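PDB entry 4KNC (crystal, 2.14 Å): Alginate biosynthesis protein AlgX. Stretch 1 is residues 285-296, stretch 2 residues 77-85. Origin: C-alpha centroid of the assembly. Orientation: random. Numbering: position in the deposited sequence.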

# COMPACT_ATOMS: atom_id res chain seq x y z
N GLU A 285 -2.38 17.41 -6.56
CA GLU A 285 -2.71 17.97 -5.25
C GLU A 285 -1.65 17.61 -4.22
O GLU A 285 -1.33 18.42 -3.34
CB GLU A 285 -4.10 17.52 -4.78
CG GLU A 285 -4.52 18.05 -3.40
CD GLU A 285 -4.70 19.57 -3.34
OE1 GLU A 285 -4.98 20.21 -4.38
OE2 GLU A 285 -4.55 20.14 -2.23
N PHE A 286 -1.08 16.41 -4.34
CA PHE A 286 -0.02 15.99 -3.42
C PHE A 286 1.14 16.97 -3.46
O PHE A 286 1.61 17.40 -2.41
CB PHE A 286 0.47 14.58 -3.72
CG PHE A 286 1.68 14.17 -2.92
CD1 PHE A 286 1.57 13.88 -1.57
CD2 PHE A 286 2.93 14.07 -3.52
CE1 PHE A 286 2.69 13.50 -0.82
CE2 PHE A 286 4.05 13.69 -2.78
CZ PHE A 286 3.93 13.41 -1.43
N HIS A 287 1.57 17.34 -4.66
CA HIS A 287 2.70 18.27 -4.78
C HIS A 287 2.32 19.73 -4.57
O HIS A 287 3.17 20.53 -4.15
CB HIS A 287 3.47 18.05 -6.08
CG HIS A 287 4.13 16.71 -6.13
ND1 HIS A 287 3.56 15.63 -6.78
CD2 HIS A 287 5.26 16.26 -5.56
CE1 HIS A 287 4.35 14.58 -6.63
NE2 HIS A 287 5.38 14.93 -5.89
N LYS A 288 1.07 20.09 -4.84
CA LYS A 288 0.63 21.45 -4.54
C LYS A 288 0.54 21.65 -3.02
O LYS A 288 1.19 22.54 -2.47
CB LYS A 288 -0.70 21.80 -5.20
CG LYS A 288 -1.20 23.17 -4.76
N ASN A 289 -0.25 20.80 -2.36
CA ASN A 289 -0.44 20.88 -0.92
C ASN A 289 -0.06 19.57 -0.22
O ASN A 289 -0.94 18.77 0.11
CB ASN A 289 -1.90 21.20 -0.60
CG ASN A 289 -2.40 22.42 -1.36
OD1 ASN A 289 -1.79 23.49 -1.34
ND2 ASN A 289 -3.53 22.26 -2.05
N PRO A 290 1.25 19.34 -0.01
CA PRO A 290 1.65 18.09 0.65
C PRO A 290 1.15 18.00 2.09
O PRO A 290 1.11 19.00 2.80
CB PRO A 290 3.19 18.15 0.63
CG PRO A 290 3.53 19.61 0.42
CD PRO A 290 2.40 20.17 -0.41
N PRO A 291 0.76 16.79 2.52
CA PRO A 291 0.28 16.63 3.89
C PRO A 291 1.43 16.79 4.86
O PRO A 291 2.57 16.55 4.47
CB PRO A 291 -0.19 15.18 3.91
CG PRO A 291 0.75 14.49 2.93
CD PRO A 291 0.93 15.50 1.82
N LYS A 292 1.14 17.18 6.10
CA LYS A 292 2.12 17.18 7.17
C LYS A 292 2.38 15.74 7.61
O LYS A 292 3.48 15.38 8.02
CB LYS A 292 1.59 17.97 8.37
CG LYS A 292 1.21 19.41 8.04
CD LYS A 292 2.45 20.27 7.90
CE LYS A 292 2.10 21.71 7.56
NZ LYS A 292 1.58 21.84 6.17
N ILE A 293 1.33 14.93 7.52
CA ILE A 293 1.40 13.54 7.97
C ILE A 293 0.81 12.60 6.90
O ILE A 293 -0.27 12.86 6.34
CB ILE A 293 0.65 13.33 9.32
CG1 ILE A 293 1.13 14.32 10.38
CG2 ILE A 293 0.80 11.88 9.81
CD1 ILE A 293 0.47 14.13 11.73
N LEU A 294 1.54 11.54 6.61
CA LEU A 294 1.10 10.52 5.66
C LEU A 294 0.98 9.20 6.41
O LEU A 294 1.97 8.70 6.96
CB LEU A 294 2.13 10.39 4.53
CG LEU A 294 1.87 9.33 3.45
CD1 LEU A 294 0.56 9.58 2.72
CD2 LEU A 294 3.03 9.31 2.46
N ILE A 295 -0.22 8.65 6.45
CA ILE A 295 -0.45 7.36 7.08
C ILE A 295 -0.50 6.25 6.02
O ILE A 295 -1.23 6.34 5.04
CB ILE A 295 -1.77 7.35 7.85
CG1 ILE A 295 -1.81 8.49 8.87
CG2 ILE A 295 -1.99 6.01 8.56
CD1 ILE A 295 -3.19 8.68 9.46
N TRP A 296 0.26 5.18 6.23
CA TRP A 296 0.40 4.14 5.22
C TRP A 296 0.05 2.79 5.81
O TRP A 296 0.75 2.28 6.68
CB TRP A 296 1.83 4.16 4.67
CG TRP A 296 2.11 3.18 3.55
CD1 TRP A 296 1.20 2.47 2.80
CD2 TRP A 296 3.40 2.81 3.06
NE1 TRP A 296 1.86 1.69 1.87
CE2 TRP A 296 3.21 1.87 2.02
CE3 TRP A 296 4.70 3.16 3.41
CZ2 TRP A 296 4.27 1.29 1.33
CZ3 TRP A 296 5.76 2.60 2.72
CH2 TRP A 296 5.54 1.67 1.69
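Stretch 2 77-85: KGIELVVVY

Stretch 2 lies beside stretch 1 as a parallel partner: strand 80-85 runs in the same direction as strand 293-296, with a crossing angle of -18° and axes approaching to 4.6 Å. Ahead of its strand, Gly78 is the first residue to leave a helix, with positive phi and two bonds back into the last turn, a Schellman motif. Gly78 has phi/psi 83/28, where a CB would jam against the preceding carbonyl, so the turn itself calls for glycine.

Stretch 1 begins with the end of a helix, from which Phe286 and His287 reach Lys77 and Ile79. Phe286 brings CZ to 3.7 Å from Ile79 CD1, while the Lys77 side chain, extended through chi3 and turned at chi4 (p), reaches over so that its NZ lies 3.8 Å from His287 CD2, at the ring edge. Asn289 leaves the helix, and Pro290 then points toward stretch 2, its CB 4.0 Å from Lys77 CE and 4.2 Å from Ile79 CD1. Pro291 CG follows at 4.2 Å from Ile79 CG2. One isoleucine thus packs against both the helix end and the two prolines.

At Lys292 the backbone ladder starts: Glu80 N donates to Lys292 O at 2.9 Å. Ile293 pairs with Glu80 and sets its CG2 4.0 Å from Val82 CG2. Leu294 hydrogen-bonds through both backbone groups, its N to Glu80 O and its O to Val82 N, each 2.9 Å; on the other face from Ile293, its CD2 meets Leu81 CD1 at 4.1 Å. Ile295, paired with Val82, returns to the face of Ile293 and places CG2 3.9 Å from Val84 CG2. Trp296 repeats the pair of hydrogen bonds, N to Val82 O and O to Val84 N, both 2.8 Å, while its CE3 lies 4.0 Å from Val83 CG2. Between the stretches, Lys292, Leu294 and Trp296 alternate with residues that do not bond, as do Glu80, Val82 and Val84.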

# COMPACT_ATOMS: atom_id res chain seq x y z
N LYS A 77 10.65 16.84 2.43
CA LYS A 77 9.56 17.59 1.82
C LYS A 77 8.58 18.11 2.89
O LYS A 77 7.56 18.72 2.57
CB LYS A 77 8.84 16.72 0.78
CG LYS A 77 7.94 17.48 -0.19
CD LYS A 77 7.22 16.52 -1.14
CE LYS A 77 6.08 17.21 -1.90
NZ LYS A 77 6.54 18.40 -2.67
N GLY A 78 8.90 17.87 4.16
CA GLY A 78 8.04 18.26 5.27
C GLY A 78 6.91 17.27 5.59
O GLY A 78 5.86 17.66 6.11
N ILE A 79 7.13 15.99 5.28
CA ILE A 79 6.12 14.95 5.51
C ILE A 79 6.61 13.89 6.51
O ILE A 79 7.64 13.26 6.30
CB ILE A 79 5.72 14.27 4.20
CG1 ILE A 79 5.39 15.31 3.13
CG2 ILE A 79 4.52 13.34 4.41
CD1 ILE A 79 5.29 14.73 1.74
N GLU A 80 5.85 13.71 7.59
CA GLU A 80 6.14 12.67 8.57
C GLU A 80 5.41 11.40 8.13
O GLU A 80 4.26 11.47 7.69
CB GLU A 80 5.65 13.08 9.96
CG GLU A 80 6.31 14.32 10.54
CD GLU A 80 7.66 14.02 11.16
OE1 GLU A 80 7.93 12.85 11.50
OE2 GLU A 80 8.46 14.96 11.29
N LEU A 81 6.06 10.25 8.28
CA LEU A 81 5.45 8.99 7.87
C LEU A 81 4.98 8.13 9.05
O LEU A 81 5.74 7.88 9.99
CB LEU A 81 6.42 8.20 6.98
CG LEU A 81 5.88 6.88 6.38
CD1 LEU A 81 4.70 7.14 5.48
CD2 LEU A 81 6.98 6.15 5.63
N VAL A 82 3.73 7.69 9.00
CA VAL A 82 3.19 6.74 9.96
C VAL A 82 2.86 5.45 9.22
O VAL A 82 2.14 5.48 8.22
CB VAL A 82 1.91 7.29 10.62
CG1 VAL A 82 1.23 6.23 11.48
CG2 VAL A 82 2.22 8.53 11.45
N VAL A 83 3.38 4.31 9.69
CA VAL A 83 3.02 3.03 9.08
C VAL A 83 2.06 2.23 9.97
O VAL A 83 2.31 2.02 11.17
CB VAL A 83 4.26 2.17 8.65
CG1 VAL A 83 3.88 0.70 8.49
CG2 VAL A 83 4.87 2.68 7.34
N VAL A 84 0.94 1.83 9.39
CA VAL A 84 0.01 0.94 10.06
C VAL A 84 0.25 -0.47 9.55
O VAL A 84 -0.13 -0.81 8.43
CB VAL A 84 -1.43 1.37 9.82
CG1 VAL A 84 -2.40 0.26 10.27
CG2 VAL A 84 -1.70 2.70 10.58
N TYR A 85 0.93 -1.27 10.37
CA TYR A 85 1.35 -2.61 10.00
C TYR A 85 0.30 -3.56 10.56
O TYR A 85 0.39 -3.99 11.72
CB TYR A 85 2.71 -2.89 10.64
CG TYR A 85 3.51 -4.07 10.11
CD1 TYR A 85 3.76 -4.23 8.74
CD2 TYR A 85 4.07 -5.00 10.98
CE1 TYR A 85 4.53 -5.30 8.26
CE2 TYR A 85 4.84 -6.06 10.52
CZ TYR A 85 5.06 -6.21 9.17
OH TYR A 85 5.82 -7.26 8.73